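Local coordinates for protein dihydropyrimidinase (Brevibacillus agri, PDB 3SFW) that hydrolyses the cyclic amide bond of dihydropyrimidines, probably activating a water between the two zinc ions of its active site, at residues H183-T194 and T211-T221; T311-F319 and P336-R345. One frame throughout, in Å; residues are numbered along the deposited sequence.

How the interactions relate
Both contacts are buried and start from the C-terminal end of a strand in one parallel sheet, 180-182 for interaction 1 and 311-312 for interaction 2, and each places a ligand beside a zinc ion. They illustrate how a barrel enzyme packs the chain that carries its metal ligands. Interaction 1, whose centre is about 21 Å from the centre of the chain, joins two helices, and a second subunit comes within reach of it; its chemistry is a salt bridge, a helix cap and leucine and alanine packing. Interaction 2, whose centre is about 7 Å from the centre of the chain, joins mostly loop, from the end of a strand to the start of a helix, through ring faces, glycine backbone and bridging waters. The two do not touch.

Interaction 1 (H183-T194 and T211-T221); sequences HAENGDVLDYLT and TRPPEAEGEAT. With ZN (zinc ion), chain D.
Arg212 grips Glu185 side-on: NH2 gives a bond of 2.8 Å to Glu185 OE1, and NE one of 3.0 Å to Glu185 OE2, both on the syn side of the carboxylate. The two flat groups are turned 40° apart. Glu185 has CG anti to its carbonyl carbon (chi1 -61°) and an extended chain beyond, which carries the carboxylate to Arg212 although the side chain sets out away from it. Glu185 OE1 also accepts, on its anti side, from His183 NE2 at 2.6 Å; this donor and Arg212 NH2 reach it from opposite faces of the carboxylate plane. His183 ND1 binds the zinc ion, 2.2 Å away, which His239 also binds; Glu185 is thus a second-shell residue that fixes the rotation of a metal-bound ring. With an alanine at Arg212, the Glu185 carboxylate would probably lose its charged mate and be held less firmly against His183. This is the rim of the TIM-barrel-like amidohydrolase fold, where the chain leaves strand 180-182 for helix 187-199 and packs on helix 214-230.

Among other polar contacts, Asn186 N donates to Ala216 O, while Asn186 OD1 N-caps its helix. Asn186 ND2 reaches Glu219 OE1 at 2.9 Å from above the carboxylate plane; Arg223 pairs with the same carboxylate, and Asp163 of the second subunit takes ND2 as well.

Leucines fill the rest of the joint. Leu190 lays CD2 over one face of the Arg212 guanidinium, toward its rim, and sets CD1 3.6 Å from Ala216 CB, while Leu193 CD1 meets the ring carbon Pro213 CD.

Interaction 2 (T311-F319 and P336-R345); sequences TVGSDHCPF and PNGGPIIEDR. With ZN (zinc ion), chain F.
The His316 ring lies between Ile342 and Pro318 in a loop of the amidohydrolase barrel, just past the end of strand 311-312, where Asp315 OD1 binds a zinc ion at 2.1 Å together with His58, His60 and the carboxylated Lys150. Ile342 CG2 sits over the centre of one ring face, a CH-pi contact 3.6 Å from the centroid, and Pro318 CD lies over the opposite face, toward the rim. With CG anti to the backbone N (chi1 -174°), the ring turns its ND1 edge to the other segment, and Ile341 N donates to ND1 exactly in the ring plane. NE2 is hydrogen-bonded to Asp72 OD2, so both ring nitrogens are engaged and the rotation of the ring is fixed.

Phe319 takes Pro336 CB centrally over one face, 3.5 Å from the centroid, while Asn337 O comes to its edge. Between the two rings the backbones meet: Cys317 N hydrogen-bonds to Gly339 O at 2.9 Å, and at Gly338 a beta carbon would collide with Cys317 O. One water links Asp315 O to Gly339 N. Arg345, at the start of helix 345-354, runs alongside Val312 of strand 311-312, and its NH1 donates to Val312 O over 2.8 Å, close to the line of the carbonyl.

Interaction 1 (H183-T194 and T211-T221)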
loop_
_atom_site.group_PDB
_atom_site.type_symbol
_atom_site.label_atom_id
_atom_site.label_comp_id
_atom_site.label_asym_id
_atom_site.label_seq_id
_atom_site.Cartn_x
_atom_site.Cartn_y
_atom_site.Cartn_z
ATOM N N HIS A 183 -17.846 -16.134 3.778
ATOM C CA HIS A 183 -17.677 -16.406 2.344
ATOM C C HIS A 183 -17.727 -15.035 1.658
ATOM O O HIS A 183 -18.807 -14.425 1.572
ATOM C CB HIS A 183 -18.843 -17.304 1.799
ATOM C CG HIS A 183 -18.789 -17.506 0.306
ATOM N ND1 HIS A 183 -18.610 -18.744 -0.288
ATOM C CD2 HIS A 183 -18.842 -16.600 -0.708
ATOM C CE1 HIS A 183 -18.597 -18.589 -1.605
ATOM N NE2 HIS A 183 -18.714 -17.300 -1.885
ATOM N N ALA A 184 -16.568 -14.547 1.194
ATOM C CA ALA A 184 -16.472 -13.130 0.780
ATOM C C ALA A 184 -16.437 -13.028 -0.750
ATOM O O ALA A 184 -15.360 -12.901 -1.353
ATOM C CB ALA A 184 -15.199 -12.452 1.401
ATOM N N GLU A 185 -17.612 -12.967 -1.364
ATOM C CA GLU A 185 -17.729 -12.431 -2.755
ATOM C C GLU A 185 -18.922 -11.497 -2.725
ATOM O O GLU A 185 -19.927 -11.799 -2.029
ATOM C CB GLU A 185 -18.046 -13.531 -3.780
ATOM C CG GLU A 185 -16.986 -14.651 -3.911
ATOM C CD GLU A 185 -17.477 -15.743 -4.827
ATOM O OE1 GLU A 185 -18.382 -16.533 -4.399
ATOM O OE2 GLU A 185 -17.037 -15.727 -6.014
ATOM N N ASN A 186 -18.892 -10.463 -3.574
ATOM C CA ASN A 186 -20.062 -9.567 -3.592
ATOM C C ASN A 186 -21.230 -10.233 -4.316
ATOM O O ASN A 186 -21.224 -10.385 -5.552
ATOM C CB ASN A 186 -19.710 -8.206 -4.208
ATOM C CG ASN A 186 -20.840 -7.219 -4.052
ATOM O OD1 ASN A 186 -21.944 -7.450 -4.551
ATOM N ND2 ASN A 186 -20.583 -6.131 -3.366
ATOM N N GLY A 187 -22.220 -10.684 -3.557
ATOM C CA GLY A 187 -23.321 -11.431 -4.176
ATOM C C GLY A 187 -24.157 -10.618 -5.156
ATOM O O GLY A 187 -24.838 -11.204 -6.001
ATOM N N ASP A 188 -24.225 -9.304 -4.973
ATOM C CA ASP A 188 -25.049 -8.489 -5.903
ATOM C C ASP A 188 -24.374 -8.306 -7.244
ATOM O O ASP A 188 -25.027 -8.376 -8.315
ATOM C CB ASP A 188 -25.376 -7.146 -5.291
ATOM C CG ASP A 188 -26.370 -7.273 -4.129
ATOM O OD1 ASP A 188 -27.416 -7.947 -4.297
ATOM O OD2 ASP A 188 -26.103 -6.732 -3.059
ATOM N N VAL A 189 -23.070 -8.091 -7.208
ATOM C CA VAL A 189 -22.289 -8.018 -8.451
ATOM C C VAL A 189 -22.424 -9.344 -9.170
ATOM O O VAL A 189 -22.678 -9.376 -10.367
ATOM C CB VAL A 189 -20.759 -7.765 -8.154
ATOM C CG1 VAL A 189 -19.898 -8.056 -9.447
ATOM C CG2 VAL A 189 -20.551 -6.357 -7.675
ATOM N N LEU A 190 -22.252 -10.453 -8.438
ATOM C CA LEU A 190 -22.329 -11.786 -9.065
ATOM C C LEU A 190 -23.725 -12.070 -9.668
ATOM O O LEU A 190 -23.844 -12.610 -10.794
ATOM C CB LEU A 190 -21.989 -12.878 -8.029
ATOM C CG LEU A 190 -20.484 -13.198 -7.944
ATOM C CD1 LEU A 190 -19.606 -11.916 -7.977
ATOM C CD2 LEU A 190 -20.212 -14.026 -6.686
ATOM N N ASP A 191 -24.770 -11.728 -8.922
ATOM C CA ASP A 191 -26.157 -11.976 -9.412
ATOM C C ASP A 191 -26.398 -11.266 -10.755
ATOM O O ASP A 191 -26.936 -11.883 -11.701
ATOM C CB ASP A 191 -27.209 -11.513 -8.380
ATOM C CG ASP A 191 -28.642 -11.914 -8.774
ATOM O OD1 ASP A 191 -29.449 -11.019 -9.125
ATOM O OD2 ASP A 191 -28.973 -13.109 -8.657
ATOM N N TYR A 192 -25.876 -10.037 -10.879
ATOM C CA TYR A 192 -26.090 -9.235 -12.105
ATOM C C TYR A 192 -25.286 -9.828 -13.232
ATOM O O TYR A 192 -25.836 -10.100 -14.308
ATOM C CB TYR A 192 -25.661 -7.777 -11.920
ATOM C CG TYR A 192 -25.876 -6.994 -13.199
ATOM C CD1 TYR A 192 -27.147 -6.542 -13.543
ATOM C CD2 TYR A 192 -24.858 -6.907 -14.146
ATOM C CE1 TYR A 192 -27.364 -5.875 -14.764
ATOM C CE2 TYR A 192 -25.063 -6.288 -15.377
ATOM C CZ TYR A 192 -26.304 -5.751 -15.661
ATOM O OH TYR A 192 -26.488 -5.157 -16.896
ATOM N N LEU A 193 -24.011 -10.145 -12.960
ATOM C CA LEU A 193 -23.164 -10.738 -14.021
ATOM C C LEU A 193 -23.670 -12.071 -14.540
ATOM O O LEU A 193 -23.593 -12.339 -15.738
ATOM C CB LEU A 193 -21.700 -10.842 -13.589
ATOM C CG LEU A 193 -20.993 -9.497 -13.296
ATOM C CD1 LEU A 193 -19.542 -9.779 -12.767
ATOM C CD2 LEU A 193 -20.942 -8.530 -14.527
ATOM N N THR A 194 -24.156 -12.942 -13.659
ATOM C CA THR A 194 -24.605 -14.263 -14.119
ATOM C C THR A 194 -25.855 -14.117 -14.986
ATOM O O THR A 194 -25.997 -14.814 -15.976
ATOM C CB THR A 194 -24.941 -15.259 -13.004
ATOM O OG1 THR A 194 -26.082 -14.797 -12.281
ATOM C CG2 THR A 194 -23.757 -15.463 -12.063
ATOM N N THR A 211 -18.159 -14.733 -14.393
ATOM C CA THR A 211 -19.202 -13.944 -13.768
ATOM C C THR A 211 -18.914 -13.709 -12.255
ATOM O O THR A 211 -19.728 -13.093 -11.546
ATOM C CB THR A 211 -20.588 -14.650 -13.871
ATOM O OG1 THR A 211 -20.497 -16.002 -13.385
ATOM C CG2 THR A 211 -21.088 -14.696 -15.355
ATOM N N ARG A 212 -17.793 -14.251 -11.781
ATOM C CA ARG A 212 -17.330 -13.957 -10.394
ATOM C C ARG A 212 -15.893 -13.445 -10.349
ATOM O O ARG A 212 -15.013 -14.129 -9.803
ATOM C CB ARG A 212 -17.431 -15.218 -9.526
ATOM C CG ARG A 212 -18.656 -16.070 -9.846
ATOM C CD ARG A 212 -18.623 -17.392 -9.063
ATOM N NE ARG A 212 -19.047 -17.237 -7.666
ATOM C CZ ARG A 212 -20.312 -17.380 -7.233
ATOM N NH1 ARG A 212 -21.303 -17.697 -8.093
ATOM N NH2 ARG A 212 -20.591 -17.302 -5.924
ATOM N N PRO A 213 -15.629 -12.233 -10.888
ATOM C CA PRO A 213 -14.223 -11.827 -11.025
ATOM C C PRO A 213 -13.539 -11.617 -9.684
ATOM O O PRO A 213 -14.218 -11.396 -8.660
ATOM C CB PRO A 213 -14.298 -10.487 -11.766
ATOM C CG PRO A 213 -15.708 -10.341 -12.241
ATOM C CD PRO A 213 -16.553 -11.169 -11.326
ATOM N N PRO A 214 -12.207 -11.690 -9.666
ATOM C CA PRO A 214 -11.510 -11.617 -8.362
ATOM C C PRO A 214 -11.758 -10.320 -7.620
ATOM O O PRO A 214 -11.691 -10.282 -6.395
ATOM C CB PRO A 214 -10.017 -11.765 -8.732
ATOM C CG PRO A 214 -9.965 -11.720 -10.229
ATOM C CD PRO A 214 -11.306 -12.030 -10.782
ATOM N N GLU A 215 -11.976 -9.228 -8.363
ATOM C CA GLU A 215 -12.289 -7.958 -7.739
ATOM C C GLU A 215 -13.520 -8.046 -6.833
ATOM O O GLU A 215 -13.589 -7.311 -5.863
ATOM C CB GLU A 215 -12.476 -6.878 -8.803
ATOM C CG GLU A 215 -11.147 -6.547 -9.563
ATOM C CD GLU A 215 -10.735 -7.512 -10.730
ATOM O OE1 GLU A 215 -11.466 -8.456 -11.125
ATOM O OE2 GLU A 215 -9.620 -7.299 -11.260
ATOM N N ALA A 216 -14.459 -8.934 -7.159
ATOM C CA ALA A 216 -15.695 -9.113 -6.361
ATOM C C ALA A 216 -15.380 -9.808 -5.015
ATOM O O ALA A 216 -16.052 -9.567 -3.996
ATOM C CB ALA A 216 -16.726 -9.952 -7.165
ATOM N N GLU A 217 -14.413 -10.729 -5.060
ATOM C CA GLU A 217 -13.940 -11.394 -3.847
ATOM C C GLU A 217 -13.124 -10.399 -3.059
ATOM O O GLU A 217 -13.270 -10.271 -1.834
ATOM C CB GLU A 217 -13.115 -12.634 -4.179
ATOM C CG GLU A 217 -12.462 -13.220 -2.928
ATOM C CD GLU A 217 -11.613 -14.452 -3.202
ATOM O OE1 GLU A 217 -11.841 -15.183 -4.188
ATOM O OE2 GLU A 217 -10.764 -14.745 -2.368
ATOM N N GLY A 218 -12.273 -9.640 -3.740
ATOM C CA GLY A 218 -11.497 -8.610 -3.028
ATOM C C GLY A 218 -12.432 -7.631 -2.303
ATOM O O GLY A 218 -12.175 -7.219 -1.149
ATOM N N GLU A 219 -13.434 -7.143 -3.022
ATOM C CA GLU A 219 -14.329 -6.142 -2.421
ATOM C C GLU A 219 -15.025 -6.666 -1.151
ATOM O O GLU A 219 -14.988 -6.033 -0.093
ATOM C CB GLU A 219 -15.397 -5.682 -3.419
ATOM C CG GLU A 219 -16.300 -4.535 -2.860
ATOM C CD GLU A 219 -17.350 -5.036 -1.887
ATOM O OE1 GLU A 219 -17.989 -6.092 -2.149
ATOM O OE2 GLU A 219 -17.464 -4.396 -0.797
ATOM N N ALA A 220 -15.563 -7.864 -1.233
ATOM C CA ALA A 220 -16.300 -8.402 -0.073
ATOM C C ALA A 220 -15.334 -8.717 1.062
ATOM O O ALA A 220 -15.685 -8.598 2.242
ATOM C CB ALA A 220 -17.100 -9.648 -0.485
ATOM N N THR A 221 -14.125 -9.179 0.709
ATOM C CA THR A 221 -13.094 -9.396 1.757
ATOM C C THR A 221 -12.838 -8.074 2.467
ATOM O O THR A 221 -12.791 -8.012 3.711
ATOM C CB THR A 221 -11.775 -9.963 1.123
ATOM O OG1 THR A 221 -12.090 -11.220 0.505
ATOM C CG2 THR A 221 -10.728 -10.156 2.201
HETATM ZN ZN ZN D . -18.054 -20.745 0.438
HETATM O O HOH W 1 -15.205 -13.877 -6.835
HETATM O O HOH W 2 -19.957 -21.629 0.276
HETATM O O HOH W 3 -18.243 -21.637 -1.606
#

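Interaction 2 (T311-F319 and P336-R345)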
loop_
_atom_site.group_PDB
_atom_site.type_symbol
_atom_site.label_atom_id
_atom_site.label_comp_id
_atom_site.label_asym_id
_atom_site.label_seq_id
_atom_site.Cartn_x
_atom_site.Cartn_y
_atom_site.Cartn_z
ATOM N N THR A 311 -4.392 -21.180 7.638
ATOM C CA THR A 311 -4.995 -22.539 7.614
ATOM C C THR A 311 -5.304 -22.987 6.182
ATOM O O THR A 311 -5.444 -22.172 5.249
ATOM C CB THR A 311 -6.344 -22.608 8.380
ATOM O OG1 THR A 311 -7.277 -21.703 7.734
ATOM C CG2 THR A 311 -6.148 -22.210 9.859
ATOM N N VAL A 312 -5.448 -24.307 6.030
ATOM C CA VAL A 312 -5.962 -24.858 4.755
ATOM C C VAL A 312 -7.135 -25.777 5.072
ATOM O O VAL A 312 -7.009 -26.737 5.859
ATOM C CB VAL A 312 -4.887 -25.648 3.989
ATOM C CG1 VAL A 312 -5.533 -26.322 2.716
ATOM C CG2 VAL A 312 -3.742 -24.741 3.572
ATOM N N GLY A 313 -8.289 -25.457 4.494
ATOM C CA GLY A 313 -9.445 -26.323 4.602
ATOM C C GLY A 313 -9.774 -26.839 3.207
ATOM O O GLY A 313 -9.210 -26.359 2.220
ATOM N N SER A 314 -10.679 -27.809 3.103
ATOM C CA SER A 314 -10.981 -28.394 1.766
ATOM C C SER A 314 -12.149 -27.680 1.057
ATOM O O SER A 314 -12.156 -27.624 -0.182
ATOM C CB SER A 314 -11.326 -29.901 1.879
ATOM O OG SER A 314 -12.455 -30.064 2.727
ATOM N N ASP A 315 -13.141 -27.171 1.817
ATOM C CA ASP A 315 -14.474 -26.808 1.222
ATOM C C ASP A 315 -15.027 -28.053 0.489
ATOM O O ASP A 315 -15.594 -27.979 -0.627
ATOM C CB ASP A 315 -14.437 -25.548 0.297
ATOM C CG ASP A 315 -15.821 -24.983 -0.008
ATOM O OD1 ASP A 315 -16.778 -25.267 0.774
ATOM O OD2 ASP A 315 -15.944 -24.271 -1.056
ATOM N N HIS A 316 -14.904 -29.197 1.138
ATOM C CA HIS A 316 -15.418 -30.450 0.539
ATOM C C HIS A 316 -16.937 -30.309 0.368
ATOM O O HIS A 316 -17.669 -30.166 1.349
ATOM C CB HIS A 316 -15.145 -31.631 1.476
ATOM C CG HIS A 316 -15.519 -32.953 0.881
ATOM N ND1 HIS A 316 -14.920 -33.436 -0.268
ATOM C CD2 HIS A 316 -16.401 -33.893 1.281
ATOM C CE1 HIS A 316 -15.438 -34.616 -0.563
ATOM N NE2 HIS A 316 -16.351 -34.911 0.356
ATOM N N CYS A 317 -17.412 -30.392 -0.877
ATOM C CA CYS A 317 -18.822 -30.102 -1.136
ATOM C C CYS A 317 -19.144 -30.907 -2.443
ATOM O O CYS A 317 -19.384 -30.319 -3.497
ATOM C CB CYS A 317 -18.988 -28.578 -1.311
ATOM S SG CYS A 317 -20.750 -28.026 -1.330
ATOM N N PRO A 318 -19.090 -32.248 -2.356
ATOM C CA PRO A 318 -19.019 -33.072 -3.578
ATOM C C PRO A 318 -20.387 -33.297 -4.248
ATOM O O PRO A 318 -21.409 -33.508 -3.565
ATOM C CB PRO A 318 -18.437 -34.394 -3.064
ATOM C CG PRO A 318 -19.040 -34.484 -1.649
ATOM C CD PRO A 318 -18.867 -33.056 -1.142
ATOM N N PHE A 319 -20.385 -33.271 -5.579
ATOM C CA PHE A 319 -21.551 -33.699 -6.364
ATOM C C PHE A 319 -21.018 -34.547 -7.500
ATOM O O PHE A 319 -20.030 -34.168 -8.158
ATOM C CB PHE A 319 -22.244 -32.472 -6.951
ATOM C CG PHE A 319 -22.770 -31.513 -5.915
ATOM C CD1 PHE A 319 -23.986 -31.768 -5.270
ATOM C CD2 PHE A 319 -22.045 -30.362 -5.568
ATOM C CE1 PHE A 319 -24.464 -30.903 -4.266
ATOM C CE2 PHE A 319 -22.540 -29.450 -4.580
ATOM C CZ PHE A 319 -23.780 -29.705 -3.968
ATOM N N PRO A 336 -24.581 -27.567 -9.480
ATOM C CA PRO A 336 -24.384 -27.464 -8.036
ATOM C C PRO A 336 -22.903 -27.169 -7.754
ATOM O O PRO A 336 -22.017 -27.768 -8.366
ATOM C CB PRO A 336 -24.807 -28.843 -7.511
ATOM C CG PRO A 336 -24.798 -29.780 -8.767
ATOM C CD PRO A 336 -25.187 -28.862 -9.878
ATOM N N ASN A 337 -22.646 -26.131 -6.967
ATOM C CA ASN A 337 -21.255 -25.627 -6.780
ATOM C C ASN A 337 -20.546 -26.437 -5.683
ATOM O O ASN A 337 -21.082 -26.603 -4.580
ATOM C CB ASN A 337 -21.260 -24.170 -6.281
ATOM C CG ASN A 337 -21.634 -23.141 -7.331
ATOM O OD1 ASN A 337 -21.444 -21.968 -7.078
ATOM N ND2 ASN A 337 -22.246 -23.549 -8.458
ATOM N N GLY A 338 -19.352 -26.934 -5.963
ATOM C CA GLY A 338 -18.565 -27.664 -4.942
ATOM C C GLY A 338 -17.662 -28.708 -5.539
ATOM O O GLY A 338 -17.990 -29.337 -6.561
ATOM N N GLY A 339 -16.533 -28.952 -4.880
ATOM C CA GLY A 339 -15.613 -30.024 -5.337
ATOM C C GLY A 339 -15.340 -31.120 -4.315
ATOM O O GLY A 339 -15.617 -30.929 -3.113
ATOM N N PRO A 340 -14.800 -32.285 -4.761
ATOM C CA PRO A 340 -14.425 -33.359 -3.857
ATOM C C PRO A 340 -12.995 -33.225 -3.454
ATOM O O PRO A 340 -12.088 -33.624 -4.201
ATOM C CB PRO A 340 -14.643 -34.665 -4.695
ATOM C CG PRO A 340 -15.169 -34.174 -6.086
ATOM C CD PRO A 340 -14.690 -32.704 -6.171
ATOM N N ILE A 341 -12.791 -32.601 -2.298
ATOM C CA ILE A 341 -11.473 -32.136 -1.903
ATOM C C ILE A 341 -11.000 -32.765 -0.556
ATOM O O ILE A 341 -9.816 -32.693 -0.202
ATOM C CB ILE A 341 -11.492 -30.557 -1.769
ATOM C CG1 ILE A 341 -12.165 -29.874 -2.960
ATOM C CG2 ILE A 341 -10.035 -29.999 -1.573
ATOM C CD1 ILE A 341 -11.416 -30.129 -4.313
ATOM N N ILE A 342 -11.906 -33.366 0.200
ATOM C CA ILE A 342 -11.540 -33.728 1.591
ATOM C C ILE A 342 -10.358 -34.707 1.671
ATOM O O ILE A 342 -9.520 -34.619 2.576
ATOM C CB ILE A 342 -12.753 -34.217 2.386
ATOM C CG1 ILE A 342 -12.520 -34.041 3.896
ATOM C CG2 ILE A 342 -13.101 -35.721 2.046
ATOM C CD1 ILE A 342 -13.863 -34.280 4.705
ATOM N N GLU A 343 -10.283 -35.647 0.724
ATOM C CA GLU A 343 -9.373 -36.739 0.888
ATOM C C GLU A 343 -7.924 -36.375 0.536
ATOM O O GLU A 343 -6.977 -36.879 1.149
ATOM C CB GLU A 343 -9.822 -37.911 0.016
ATOM C CG GLU A 343 -8.976 -39.166 0.253
ATOM C CD GLU A 343 -9.637 -40.433 -0.288
ATOM O OE1 GLU A 343 -10.839 -40.397 -0.644
ATOM O OE2 GLU A 343 -8.940 -41.474 -0.327
ATOM N N ASP A 344 -7.757 -35.426 -0.370
ATOM C CA ASP A 344 -6.406 -35.145 -0.901
ATOM C C ASP A 344 -5.730 -33.932 -0.290
ATOM O O ASP A 344 -4.542 -33.618 -0.621
ATOM C CB ASP A 344 -6.438 -35.096 -2.411
ATOM C CG ASP A 344 -6.891 -36.412 -2.991
ATOM O OD1 ASP A 344 -6.319 -37.468 -2.585
ATOM O OD2 ASP A 344 -7.892 -36.399 -3.729
ATOM N N ARG A 345 -6.433 -33.289 0.646
ATOM C CA ARG A 345 -5.922 -32.015 1.231
ATOM C C ARG A 345 -4.504 -32.200 1.817
ATOM O O ARG A 345 -3.583 -31.394 1.504
ATOM C CB ARG A 345 -6.867 -31.488 2.343
ATOM C CG ARG A 345 -6.315 -30.209 3.039
ATOM C CD ARG A 345 -7.286 -29.728 4.161
ATOM N NE ARG A 345 -7.393 -30.729 5.210
ATOM C CZ ARG A 345 -7.054 -30.539 6.485
ATOM N NH1 ARG A 345 -6.596 -29.344 6.890
ATOM N NH2 ARG A 345 -7.158 -31.561 7.350
HETATM ZN ZN ZN F . -17.861 -23.833 1.915
HETATM O O HOH W 4 -15.309 -27.081 -3.188
HETATM O O HOH W 5 -18.038 -32.138 -6.724
#